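PDB 5K7F: transcriptional regulator, TetR family, which probably binds operator DNA as a TetR-type repressor and regulates alternative de novo isovaleryl coenzyme A biosynthesis in Myxococcus xanthus. Local coordinates for residues A[20-25]-A[65-70]; A[91-96]-A[195-200]; A[95-100]-A[167-172]. All coordinates share one frame; numbering follows the deposited sequence.

Contact 1: residues A[20-25]-A[65-70]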
ATOM      1  N   ALA A  20     -11.469 -10.485  20.178  1.00 19.01           N
ATOM      2  CA  ALA A  20     -11.067 -11.793  19.664  1.00 15.02           C
ATOM      3  C   ALA A  20     -11.934 -12.219  18.482  1.00 18.74           C
ATOM      4  O   ALA A  20     -11.429 -12.760  17.490  1.00 16.89           O
ATOM      5  CB  ALA A  20     -11.143 -12.823  20.807  1.00 18.76           C
ATOM      6  N   ILE A  21     -13.246 -11.975  18.563  1.00 15.93           N
ATOM      7  CA  ILE A  21     -14.128 -12.244  17.438  1.00 14.11           C
ATOM      8  C   ILE A  21     -13.669 -11.463  16.216  1.00 10.29           C
ATOM      9  O   ILE A  21     -13.576 -12.001  15.112  1.00 11.91           O
ATOM     10  CB  ILE A  21     -15.583 -11.892  17.797  1.00 17.07           C
ATOM     11  CG1 ILE A  21     -16.132 -12.858  18.844  1.00 19.85           C
ATOM     12  CG2 ILE A  21     -16.490 -11.931  16.577  1.00 14.80           C
ATOM     13  CD1 ILE A  21     -17.503 -12.436  19.340  1.00 17.45           C
ATOM     14  N   LEU A  22     -13.390 -10.160  16.398  1.00 13.45           N
ATOM     15  CA  LEU A  22     -13.048  -9.318  15.245  1.00  9.06           C
ATOM     16  C   LEU A  22     -11.727  -9.740  14.612  1.00 11.08           C
ATOM     17  O   LEU A  22     -11.576  -9.686  13.375  1.00 11.47           O
ATOM     18  CB  LEU A  22     -12.958  -7.845  15.640  1.00  8.56           C
ATOM     19  CG  LEU A  22     -14.192  -7.207  16.253  1.00 11.28           C
ATOM     20  CD1 LEU A  22     -13.971  -5.764  16.527  1.00 11.96           C
ATOM     21  CD2 LEU A  22     -15.409  -7.406  15.379  1.00 13.05           C
ATOM     22  N   GLU A  23     -10.776 -10.181  15.443  1.00 12.13           N
ATOM     23  CA  GLU A  23      -9.475 -10.629  14.960  1.00  9.72           C
ATOM     24  C   GLU A  23      -9.608 -11.938  14.208  1.00 13.66           C
ATOM     25  O   GLU A  23      -8.942 -12.150  13.188  1.00 17.07           O
ATOM     26  CB  GLU A  23      -8.496 -10.789  16.140  1.00 13.59           C
ATOM     27  CG  GLU A  23      -8.084  -9.437  16.784  1.00 14.72           C
ATOM     28  CD  GLU A  23      -7.380  -9.576  18.118  1.00 20.08           C
ATOM     29  OE1 GLU A  23      -6.910 -10.693  18.430  1.00 19.64           O
ATOM     30  OE2 GLU A  23      -7.263  -8.554  18.830  1.00 14.54           O
ATOM     31  N   THR A  24     -10.471 -12.823  14.709  1.00 13.92           N
ATOM     32  CA  THR A  24     -10.712 -14.099  14.048  1.00 13.97           C
ATOM     33  C   THR A  24     -11.413 -13.863  12.715  1.00 14.21           C
ATOM     34  O   THR A  24     -11.021 -14.412  11.691  1.00 14.59           O
ATOM     35  CB  THR A  24     -11.519 -15.036  14.980  1.00 11.46           C
ATOM     36  OG1 THR A  24     -10.755 -15.383  16.149  1.00 21.60           O
ATOM     37  CG2 THR A  24     -11.922 -16.312  14.253  1.00 19.14           C
ATOM     38  N   ALA A  25     -12.430 -13.002  12.710  1.00 13.88           N
ATOM     39  CA  ALA A  25     -13.108 -12.633  11.472  1.00  9.93           C
ATOM     40  C   ALA A  25     -12.153 -11.989  10.473  1.00 12.58           C
ATOM     41  O   ALA A  25     -12.217 -12.271   9.271  1.00 16.80           O
ATOM     42  CB  ALA A  25     -14.258 -11.694  11.801  1.00 15.79           C
ATOM     43  N   PHE A  65     -17.663  -2.781   9.580  1.00 13.49           N
ATOM     44  CA  PHE A  65     -17.512  -1.498  10.278  1.00 12.66           C
ATOM     45  C   PHE A  65     -16.890  -1.692  11.652  1.00 16.28           C
ATOM     46  O   PHE A  65     -16.093  -0.867  12.121  1.00 16.79           O
ATOM     47  CB  PHE A  65     -18.890  -0.861  10.408  1.00 19.78           C
ATOM     48  CG  PHE A  65     -18.934   0.430  11.176  1.00 24.66           C
ATOM     49  CD1 PHE A  65     -18.023   1.434  10.949  1.00 26.95           C
ATOM     50  CD2 PHE A  65     -19.959   0.657  12.072  1.00 25.86           C
ATOM     51  CE1 PHE A  65     -18.116   2.619  11.626  1.00 22.09           C
ATOM     52  CE2 PHE A  65     -20.047   1.835  12.753  1.00 24.44           C
ATOM     53  CZ  PHE A  65     -19.134   2.822  12.523  1.00 27.97           C
ATOM     54  N   ALA A  66     -17.261  -2.767  12.315  1.00 13.38           N
ATOM     55  CA  ALA A  66     -16.674  -3.059  13.614  1.00 11.13           C
ATOM     56  C   ALA A  66     -15.171  -3.307  13.495  1.00 12.56           C
ATOM     57  O   ALA A  66     -14.379  -2.858  14.348  1.00 13.80           O
ATOM     58  CB  ALA A  66     -17.362  -4.278  14.202  1.00 14.22           C
ATOM     59  N   ILE A  67     -14.767  -4.086  12.493  1.00 13.86           N
ATOM     60  CA  ILE A  67     -13.338  -4.360  12.346  1.00 10.94           C
ATOM     61  C   ILE A  67     -12.608  -3.063  12.043  1.00  9.72           C
ATOM     62  O   ILE A  67     -11.558  -2.784  12.646  1.00 11.00           O
ATOM     63  CB  ILE A  67     -13.065  -5.445  11.285  1.00 14.75           C
ATOM     64  CG1 ILE A  67     -13.602  -6.807  11.733  1.00 12.44           C
ATOM     65  CG2 ILE A  67     -11.543  -5.591  11.009  1.00 14.50           C
ATOM     66  CD1 ILE A  67     -13.656  -7.830  10.618  1.00 19.83           C
ATOM     67  N   MET A  68     -13.154  -2.239  11.114  1.00 11.73           N
ATOM     68  CA  MET A  68     -12.485  -0.991  10.769  1.00  8.83           C
ATOM     69  C   MET A  68     -12.420  -0.030  11.964  1.00 12.48           C
ATOM     70  O   MET A  68     -11.396   0.620  12.197  1.00 11.91           O
ATOM     71  CB  MET A  68     -13.154  -0.391   9.518  1.00 10.47           C
ATOM     72  CG  MET A  68     -12.988  -1.298   8.304  1.00 19.05           C
ATOM     73  SD  MET A  68     -13.683  -0.592   6.780  1.00 32.93           S
ATOM     74  CE  MET A  68     -12.463   0.672   6.509  1.00 28.02           C
ATOM     75  N   ASN A  69     -13.474   0.063  12.763  1.00  9.48           N
ATOM     76  CA  ASN A  69     -13.412   0.877  13.972  0.56 14.77           C
ATOM     77  C   ASN A  69     -12.406   0.321  14.974  1.00 11.85           C
ATOM     78  O   ASN A  69     -11.732   1.082  15.681  1.00 11.88           O
ATOM     79  CB  ASN A  69     -14.788   0.957  14.613  0.56 11.31           C
ATOM     80  CG  ASN A  69     -15.589   2.124  14.107  0.56 15.37           C
ATOM     81  OD1 ASN A  69     -15.047   3.187  13.761  0.56 17.89           O
ATOM     82  ND2 ASN A  69     -16.885   1.959  14.111  0.56 14.18           N
ATOM     83  N   TYR A  70     -12.297  -1.003  15.047  1.00  7.66           N
ATOM     84  CA  TYR A  70     -11.305  -1.605  15.931  1.00 10.55           C
ATOM     85  C   TYR A  70      -9.910  -1.235  15.457  1.00  9.65           C
ATOM     86  O   TYR A  70      -9.040  -0.890  16.268  1.00 10.61           O
ATOM     87  CB  TYR A  70     -11.486  -3.120  15.968  1.00  8.97           C
ATOM     88  CG  TYR A  70     -10.487  -3.875  16.870  1.00 11.03           C
ATOM     89  CD1 TYR A  70     -10.025  -3.333  18.049  1.00  9.61           C
ATOM     90  CD2 TYR A  70     -10.002  -5.125  16.507  1.00 12.93           C
ATOM     91  CE1 TYR A  70      -9.115  -3.998  18.842  1.00 19.16           C
ATOM     92  CE2 TYR A  70      -9.084  -5.789  17.315  1.00 11.03           C
ATOM     93  CZ  TYR A  70      -8.652  -5.226  18.457  1.00 15.71           C
ATOM     94  OH  TYR A  70      -7.736  -5.873  19.269  1.00 14.03           O
TER

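Contact 2: residues A[91-96]-A[195-200]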
ATOM      1  N   GLU A  91      11.473  13.664  17.142  1.00 12.83           N
ATOM      2  CA  GLU A  91      11.430  12.513  18.043  0.60 12.24           C
ATOM      3  C   GLU A  91      10.052  11.872  18.028  1.00 15.00           C
ATOM      4  O   GLU A  91       9.931  10.639  18.048  1.00 10.25           O
ATOM      5  CB  GLU A  91      11.770  12.936  19.479  0.60 14.08           C
ATOM      6  CG  GLU A  91      13.214  13.364  19.736  0.60 21.09           C
ATOM      7  CD  GLU A  91      13.495  13.657  21.227  0.60 22.22           C
ATOM      8  OE1 GLU A  91      12.643  13.337  22.107  0.60 17.39           O
ATOM      9  OE2 GLU A  91      14.571  14.223  21.507  0.60 28.09           O
ATOM     10  N   ARG A  92       9.022  12.676  17.939  1.00  9.92           N
ATOM     11  CA  ARG A  92       7.669  12.158  17.873  1.00  8.95           C
ATOM     12  C   ARG A  92       7.428  11.343  16.576  1.00  8.61           C
ATOM     13  O   ARG A  92       6.892  10.263  16.592  1.00  9.26           O
ATOM     14  CB  ARG A  92       6.678  13.294  17.973  1.00 10.00           C
ATOM     15  CG  ARG A  92       5.281  12.882  18.205  1.00 12.01           C
ATOM     16  CD  ARG A  92       4.465  13.992  18.832  1.00 20.02           C
ATOM     17  NE  ARG A  92       4.089  14.957  17.910  1.00 21.78           N
ATOM     18  CZ  ARG A  92       4.479  16.220  17.916  1.00 15.30           C
ATOM     19  NH1 ARG A  92       5.260  16.646  18.830  1.00 15.34           N
ATOM     20  NH2 ARG A  92       4.109  17.000  16.967  1.00 11.12           N
ATOM     21  N   LEU A  93       7.886  11.880  15.449  1.00  9.50           N
ATOM     22  CA  LEU A  93       7.711  11.162  14.184  1.00  7.51           C
ATOM     23  C   LEU A  93       8.503   9.853  14.180  1.00  6.27           C
ATOM     24  O   LEU A  93       8.005   8.815  13.708  1.00  8.41           O
ATOM     25  CB  LEU A  93       8.149  12.065  13.038  1.00 12.18           C
ATOM     26  CG  LEU A  93       7.107  13.108  12.621  1.00 10.31           C
ATOM     27  CD1 LEU A  93       7.805  14.183  11.862  1.00  8.70           C
ATOM     28  CD2 LEU A  93       5.988  12.437  11.827  1.00 10.85           C
ATOM     29  N   ARG A  94       9.723   9.871  14.754  1.00  9.10           N
ATOM     30  CA  ARG A  94      10.537   8.655  14.813  1.00 10.29           C
ATOM     31  C   ARG A  94       9.867   7.577  15.673  1.00  8.63           C
ATOM     32  O   ARG A  94       9.826   6.394  15.295  1.00  8.73           O
ATOM     33  CB  ARG A  94      11.919   8.961  15.394  1.00 13.62           C
ATOM     34  CG  ARG A  94      12.784   9.794  14.507  1.00 13.52           C
ATOM     35  CD  ARG A  94      14.156  10.067  15.137  1.00 11.71           C
ATOM     36  NE  ARG A  94      14.947  10.957  14.308  1.00 16.43           N
ATOM     37  CZ  ARG A  94      15.699  11.959  14.768  1.00 20.34           C
ATOM     38  NH1 ARG A  94      15.774  12.206  16.072  1.00 25.02           N
ATOM     39  NH2 ARG A  94      16.366  12.722  13.913  1.00 18.38           N
ATOM     40  N   ALA A  95       9.300   7.983  16.796  1.00  8.43           N
ATOM     41  CA  ALA A  95       8.599   7.035  17.662  1.00 14.86           C
ATOM     42  C   ALA A  95       7.301   6.567  17.022  1.00 14.18           C
ATOM     43  O   ALA A  95       6.952   5.382  17.139  1.00  8.08           O
ATOM     44  CB  ALA A  95       8.330   7.653  19.033  1.00 10.42           C
ATOM     45  N   CYS A  96       6.586   7.483  16.332  1.00 10.69           N
ATOM     46  CA  CYS A  96       5.316   7.151  15.695  1.00  8.97           C
ATOM     47  C   CYS A  96       5.525   6.116  14.601  1.00  6.23           C
ATOM     48  O   CYS A  96       4.805   5.115  14.511  1.00  6.23           O
ATOM     49  CB  CYS A  96       4.668   8.416  15.155  1.00  8.70           C
ATOM     50  SG  CYS A  96       2.924   8.262  14.712  1.00 11.05           S
ATOM     51  N   MET A 195      16.103   6.547   7.306  1.00 12.83           N
ATOM     52  CA  MET A 195      15.940   7.146   5.972  1.00 11.91           C
ATOM     53  C   MET A 195      15.169   8.455   6.028  1.00 18.54           C
ATOM     54  O   MET A 195      15.563   9.451   5.404  1.00 17.89           O
ATOM     55  CB  MET A 195      15.181   6.206   5.042  1.00 21.75           C
ATOM     56  CG  MET A 195      15.900   5.014   4.588  1.00 25.87           C
ATOM     57  SD  MET A 195      15.124   4.446   3.045  1.00 20.63           S
ATOM     58  CE  MET A 195      15.980   5.426   1.903  1.00 22.07           C
ATOM     59  N   LEU A 196      14.007   8.445   6.682  1.00 14.43           N
ATOM     60  CA  LEU A 196      13.159   9.625   6.664  1.00 13.05           C
ATOM     61  C   LEU A 196      13.568  10.655   7.693  1.00 14.66           C
ATOM     62  O   LEU A 196      13.420  11.861   7.446  1.00 13.68           O
ATOM     63  CB  LEU A 196      11.702   9.233   6.904  1.00 20.87           C
ATOM     64  CG  LEU A 196      10.817   8.873   5.711  1.00 19.82           C
ATOM     65  CD1 LEU A 196       9.371   9.220   6.028  1.00 20.90           C
ATOM     66  CD2 LEU A 196      11.234   9.520   4.381  1.00 18.09           C
ATOM     67  N   PHE A 197      14.067  10.220   8.847  1.00 10.91           N
ATOM     68  CA  PHE A 197      14.312  11.109   9.978  1.00 14.78           C
ATOM     69  C   PHE A 197      15.730  10.938  10.519  1.00 12.49           C
ATOM     70  O   PHE A 197      15.930  10.686  11.705  1.00 13.02           O
ATOM     71  CB  PHE A 197      13.281  10.844  11.075  1.00 13.82           C
ATOM     72  CG  PHE A 197      11.851  10.802  10.586  1.00 11.55           C
ATOM     73  CD1 PHE A 197      11.255  11.914  10.032  1.00 12.21           C
ATOM     74  CD2 PHE A 197      11.098   9.643  10.677  1.00  7.72           C
ATOM     75  CE1 PHE A 197       9.953  11.875   9.583  1.00 14.03           C
ATOM     76  CE2 PHE A 197       9.785   9.607  10.262  1.00  9.32           C
ATOM     77  CZ  PHE A 197       9.208  10.720   9.699  1.00 13.54           C
ATOM     78  N   PRO A 198      16.743  11.084   9.677  1.00 12.46           N
ATOM     79  CA  PRO A 198      18.119  11.027  10.162  1.00 20.45           C
ATOM     80  C   PRO A 198      18.438  12.253  10.998  1.00 18.76           C
ATOM     81  O   PRO A 198      17.699  13.248  10.959  1.00 20.23           O
ATOM     82  CB  PRO A 198      18.937  11.025   8.868  1.00 21.91           C
ATOM     83  CG  PRO A 198      18.133  11.888   7.975  1.00 13.97           C
ATOM     84  CD  PRO A 198      16.681  11.537   8.291  1.00 11.43           C
ATOM     85  N   PRO A 199      19.536  12.242  11.742  1.00 22.84           N
ATOM     86  CA  PRO A 199      20.048  13.503  12.298  1.00 30.66           C
ATOM     87  C   PRO A 199      20.219  14.547  11.204  1.00 32.65           C
ATOM     88  O   PRO A 199      20.768  14.276  10.127  1.00 23.94           O
ATOM     89  CB  PRO A 199      21.386  13.097  12.921  1.00 30.38           C
ATOM     90  CG  PRO A 199      21.192  11.635  13.271  1.00 30.83           C
ATOM     91  CD  PRO A 199      20.290  11.069  12.220  1.00 29.38           C
ATOM     92  N   PHE A 200      19.718  15.745  11.476  1.00 37.41           N
ATOM     93  CA  PHE A 200      19.730  16.822  10.506  1.00 19.01           C
ATOM     94  C   PHE A 200      19.892  18.159  11.218  1.00 22.40           C
ATOM     95  O   PHE A 200      19.141  18.445  12.145  1.00 26.92           O
ATOM     96  CB  PHE A 200      18.443  16.810   9.675  1.00 26.44           C
ATOM     97  CG  PHE A 200      18.305  17.999   8.760  1.00 23.65           C
ATOM     98  CD1 PHE A 200      19.025  18.077   7.591  1.00 22.84           C
ATOM     99  CD2 PHE A 200      17.469  19.048   9.095  1.00 20.31           C
ATOM    100  CE1 PHE A 200      18.893  19.181   6.766  1.00 28.34           C
ATOM    101  CE2 PHE A 200      17.339  20.137   8.292  1.00 21.31           C
ATOM    102  CZ  PHE A 200      18.051  20.211   7.122  1.00 21.43           C
TER

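Contact 3: residues A[95-100]-A[167-172]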
ATOM      1  N   ALA A  95       9.300   7.983  16.796  1.00  8.43           N
ATOM      2  CA  ALA A  95       8.599   7.035  17.662  1.00 14.86           C
ATOM      3  C   ALA A  95       7.301   6.567  17.022  1.00 14.18           C
ATOM      4  O   ALA A  95       6.952   5.382  17.139  1.00  8.08           O
ATOM      5  CB  ALA A  95       8.330   7.653  19.033  1.00 10.42           C
ATOM      6  N   CYS A  96       6.586   7.483  16.332  1.00 10.69           N
ATOM      7  CA  CYS A  96       5.316   7.151  15.695  1.00  8.97           C
ATOM      8  C   CYS A  96       5.525   6.116  14.601  1.00  6.23           C
ATOM      9  O   CYS A  96       4.805   5.115  14.511  1.00  6.23           O
ATOM     10  CB  CYS A  96       4.668   8.416  15.155  1.00  8.70           C
ATOM     11  SG  CYS A  96       2.924   8.262  14.712  1.00 11.05           S
ATOM     12  N   MET A  97       6.571   6.313  13.796  1.00  7.87           N
ATOM     13  CA  MET A  97       6.898   5.375  12.737  1.00  8.73           C
ATOM     14  C   MET A  97       7.226   3.994  13.294  1.00  6.16           C
ATOM     15  O   MET A  97       6.759   2.974  12.761  1.00  8.16           O
ATOM     16  CB  MET A  97       8.082   5.879  11.924  1.00 10.67           C
ATOM     17  CG  MET A  97       8.377   4.948  10.745  1.00  9.17           C
ATOM     18  SD  MET A  97       9.609   5.630   9.622  1.00 10.54           S
ATOM     19  CE  MET A  97       8.574   6.008   8.237  1.00 10.46           C
ATOM     20  N   ARG A  98       8.067   3.941  14.338  1.00  8.11           N
ATOM     21  CA  ARG A  98       8.415   2.646  14.913  1.00  6.60           C
ATOM     22  C   ARG A  98       7.172   1.937  15.463  1.00  7.09           C
ATOM     23  O   ARG A  98       6.903   0.777  15.106  1.00  8.10           O
ATOM     24  CB  ARG A  98       9.488   2.824  15.978  1.00  9.73           C
ATOM     25  CG  ARG A  98      10.002   1.521  16.583  1.00 12.26           C
ATOM     26  CD  ARG A  98      11.118   1.811  17.579  1.00 14.60           C
ATOM     27  NE  ARG A  98      11.866   0.622  18.016  1.00 16.75           N
ATOM     28  CZ  ARG A  98      12.883   0.055  17.361  1.00 22.04           C
ATOM     29  NH1 ARG A  98      13.314   0.506  16.170  1.00 13.80           N
ATOM     30  NH2 ARG A  98      13.487  -0.981  17.917  1.00 17.16           N
ATOM     31  N   HIS A  99       6.357   2.641  16.248  1.00  5.53           N
ATOM     32  CA  HIS A  99       5.119   2.028  16.750  1.00  5.51           C
ATOM     33  C   HIS A  99       4.185   1.584  15.623  1.00  8.74           C
ATOM     34  O   HIS A  99       3.565   0.512  15.703  1.00  9.30           O
ATOM     35  CB  HIS A  99       4.411   2.999  17.685  1.00  5.40           C
ATOM     36  CG  HIS A  99       5.032   3.079  19.070  1.00 10.71           C
ATOM     37  ND1 HIS A  99       5.021   2.032  19.962  1.00 15.54           N
ATOM     38  CD2 HIS A  99       5.728   4.073  19.675  1.00  9.38           C
ATOM     39  CE1 HIS A  99       5.650   2.389  21.074  1.00 15.25           C
ATOM     40  NE2 HIS A  99       6.084   3.631  20.931  1.00 18.19           N
ATOM     41  N   ASN A 100       4.043   2.406  14.567  1.00  4.51           N
ATOM     42  CA  ASN A 100       3.162   2.042  13.452  1.00  9.13           C
ATOM     43  C   ASN A 100       3.661   0.774  12.731  1.00  8.42           C
ATOM     44  O   ASN A 100       2.868  -0.067  12.303  1.00  9.45           O
ATOM     45  CB  ASN A 100       3.060   3.227  12.496  1.00  8.40           C
ATOM     46  CG  ASN A 100       1.829   3.223  11.623  1.00 11.68           C
ATOM     47  OD1 ASN A 100       1.384   4.298  11.237  1.00  7.01           O
ATOM     48  ND2 ASN A 100       1.280   2.060  11.303  1.00  9.23           N
ATOM     49  N   LEU A 167       3.051   7.125   5.555  1.00  6.27           N
ATOM     50  CA  LEU A 167       1.986   6.134   5.551  1.00  7.95           C
ATOM     51  C   LEU A 167       2.216   5.045   4.505  1.00  9.70           C
ATOM     52  O   LEU A 167       2.037   3.856   4.796  1.00 10.81           O
ATOM     53  CB  LEU A 167       0.638   6.815   5.330  1.00  7.51           C
ATOM     54  CG  LEU A 167      -0.006   7.426   6.562  1.00 19.08           C
ATOM     55  CD1 LEU A 167      -1.269   8.199   6.135  1.00 20.39           C
ATOM     56  CD2 LEU A 167      -0.325   6.359   7.625  1.00 16.66           C
ATOM     57  N   GLY A 168       2.573   5.415   3.263  1.00  8.85           N
ATOM     58  CA  GLY A 168       2.830   4.393   2.259  1.00  8.22           C
ATOM     59  C   GLY A 168       3.967   3.464   2.662  1.00  6.74           C
ATOM     60  O   GLY A 168       3.880   2.246   2.494  1.00  8.35           O
ATOM     61  N   MET A 169       5.090   4.034   3.081  1.00  8.12           N
ATOM     62  CA  MET A 169       6.197   3.186   3.543  1.00  6.86           C
ATOM     63  C   MET A 169       5.731   2.159   4.553  1.00  8.63           C
ATOM     64  O   MET A 169       6.082   0.968   4.450  1.00 12.58           O
ATOM     65  CB  MET A 169       7.311   4.027   4.176  1.00 10.11           C
ATOM     66  CG  MET A 169       8.208   4.704   3.233  1.00 20.54           C
ATOM     67  SD  MET A 169       9.319   5.853   4.098  1.00 19.49           S
ATOM     68  CE  MET A 169      10.178   4.766   5.162  1.00 11.87           C
ATOM     69  N   VAL A 170       4.924   2.586   5.516  1.00  7.22           N
ATOM     70  CA  VAL A 170       4.655   1.729   6.676  1.00  5.25           C
ATOM     71  C   VAL A 170       3.532   0.753   6.375  1.00  7.18           C
ATOM     72  O   VAL A 170       3.646  -0.444   6.658  1.00 10.15           O
ATOM     73  CB  VAL A 170       4.342   2.598   7.903  1.00  9.24           C
ATOM     74  CG1 VAL A 170       3.953   1.737   9.068  1.00  8.57           C
ATOM     75  CG2 VAL A 170       5.585   3.428   8.258  1.00 13.58           C
ATOM     76  N   LEU A 171       2.450   1.217   5.748  1.00  9.26           N
ATOM     77  CA  LEU A 171       1.316   0.331   5.558  1.00 10.00           C
ATOM     78  C   LEU A 171       1.613  -0.745   4.519  1.00 14.01           C
ATOM     79  O   LEU A 171       1.042  -1.842   4.590  1.00 18.63           O
ATOM     80  CB  LEU A 171       0.077   1.152   5.170  1.00 11.04           C
ATOM     81  CG  LEU A 171      -0.355   2.168   6.233  1.00 19.74           C
ATOM     82  CD1 LEU A 171      -1.560   2.947   5.725  1.00 17.33           C
ATOM     83  CD2 LEU A 171      -0.676   1.484   7.542  1.00 11.70           C
ATOM     84  N   TRP A 172       2.481  -0.461   3.535  1.00 11.88           N
ATOM     85  CA  TRP A 172       2.795  -1.434   2.492  0.58 12.58           C
ATOM     86  C   TRP A 172       3.665  -2.586   2.998  1.00  9.34           C
ATOM     87  O   TRP A 172       3.808  -3.581   2.273  1.00  9.96           O
ATOM     88  CB  TRP A 172       3.449  -0.737   1.276  0.58 12.59           C
ATOM     89  CG  TRP A 172       3.077  -1.430  -0.050  0.58 12.69           C
ATOM     90  CD1 TRP A 172       1.848  -1.432  -0.652  0.58 14.77           C
ATOM     91  CD2 TRP A 172       3.922  -2.242  -0.876  0.58  9.36           C
ATOM     92  NE1 TRP A 172       1.880  -2.186  -1.792  0.58 19.75           N
ATOM     93  CE2 TRP A 172       3.141  -2.688  -1.958  0.58 18.94           C
ATOM     94  CE3 TRP A 172       5.264  -2.628  -0.815  0.58 15.40           C
ATOM     95  CZ2 TRP A 172       3.658  -3.497  -2.971  0.58 17.55           C
ATOM     96  CZ3 TRP A 172       5.772  -3.449  -1.832  0.58 10.25           C
ATOM     97  CH2 TRP A 172       4.969  -3.873  -2.873  0.58 19.17           C
TER

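Contact 1: residues A[20-25]-A[65-70]
L22 pushes its branched end against the turn of helix 60-83 that carries A66, I67 and Y70. CD1 lies 3.7 Å from CB of Y70 and also touches the carbonyl oxygen of A66, while CD2 rests on CB of A66 at 3.9 Å. L22 and I67 run past one another in opposite directions, with CB of L22 4.1 Å from CG1 of I67. The far end of I67 continues to A25, where CD1 meets the methyl CB at 4.1 Å.

In Y70 the CG anti to the backbone N (chi1 180°) starts the ring on its way to helix 18-32. L22 CD1 approaches that ring obliquely. E23 comes instead to the edge: its CG sits in the ring plane, 3.8 Å from Y70 CE2, and its extended chain carries the carboxylate to the hydroxyl. Carboxylate and ring are nearly coplanar, 14° apart, and Y70 OH donates to E23 OE2 at 2.8 Å, meeting that oxygen nearly along its C-O axis.

The two helix segments cross at -106° with their axes 9.9 Å apart. I67 and Y70 also pack on V112 of helix 110-117, and W108 touches both E23 and Y70. The contact thus joins the first helix of the TetR-type DNA-binding domain to the long helix that leads into the rest of the chain. Its chemistry is an apolar centre with one hydrogen bond at the partly exposed E23; the phenol's proton probably helps to stabilise the carboxylate as an anion.

Contact 2: residues A[91-96]-A[195-200]
F197 turns its ring under L93 and offers its carbonyl oxygen to R94, so one residue serves both an apolar and a polar half of the contact. The apolar half is the buried, snugly enclosed one. L93 CB sits over one face of the ring, offset toward the rim and 4.0 Å from the centroid, a CH-pi contact with the carbon 20° off the ring normal. L93 CD1 adds a touch on CE1 of F197 at 3.9 Å. The opposite face is filled from within its own segment by CB of L196, which lies over the ring centre, so the phenyl group is sandwiched between two aliphatic carbons.

R94 forms the partly exposed side. Its chain, extended from CG to NE, slides past F197 in the opposite direction, with CG 3.6 Å from CB of F197. NE donates to F197 O at 2.8 Å, the oxygen tilted 16° out of the guanidinium plane. NH2 makes a weak bond to the same oxygen at 3.0 Å, and a second weak one to P198 O at 3.3 Å. One good bond from NE and two weak ones from NH2 thus hold the backbone where it leaves helix 185-196, F197 being the first residue beyond it with non-helical torsions. P199, more exposed, barely takes part.

Around this pair, F166 of helix 159-171 touches F197, and A144 of helix 125-150 touches L93. P198 and P199 also pack on R155 of the second subunit. The contact therefore ties helix 89-105 to the end of helix 185-196, next to the dimer interface and among helices 125-150 and 159-171.

Contact 3: residues A[95-100]-A[167-172]
V170 divides its two methyls between M97 and N100. CG2 lies 3.9 Å from M97 CE, and CG1 faces the amide of N100, 3.5 Å from ND2. The M97 chain bends at chi3 (-109°), which sets its methyl CE beside CE of M169 at 3.7 Å, the two methionine chains crossing at about a right angle. An alanine in place of V170 removes both methyls and would probably open a gap beside M97 CE and the N100 amide, leaving both freer to shift.

Further out, F166 packs against both M97 and N100, V193 of helix 185-196 touches M97, and M169 reaches M169 of the second subunit. What holds the amide is Y137 of helix 125-150, whose hydroxyl is hydrogen-bonded to N100 OD1. The segments lie 30° from parallel, with axes 10.3 Å apart.

Between residues 95-100 and 167-172 the contact is thus apolar apart from one buried amide. N100 OD1 is satisfied by Y137, but ND2 has no partner in the model and is pressed against a methyl, a probable energetic cost.

Contact 1 comes first along the chain, joining helices 18-32 and 60-83 in the DNA-binding part. Contacts 2 and 3 both start from helix 89-105, share A95 and C96, and belong to the TetR-type C-terminal domain; helix 159-171 supplies contact 3 and the end of helix 185-196 contact 2. Their centres are 11 Å apart and they touch directly, L196 CG meeting M169 SD at 3.7 Å. Contact 1 is 21 Å from contact 3 and 31 Å from contact 2, centre to centre, and touches neither. Both C-terminal contacts adjoin the second subunit, whereas contact 1 does not, consistent with a dimerising body carrying separate DNA-binding domains.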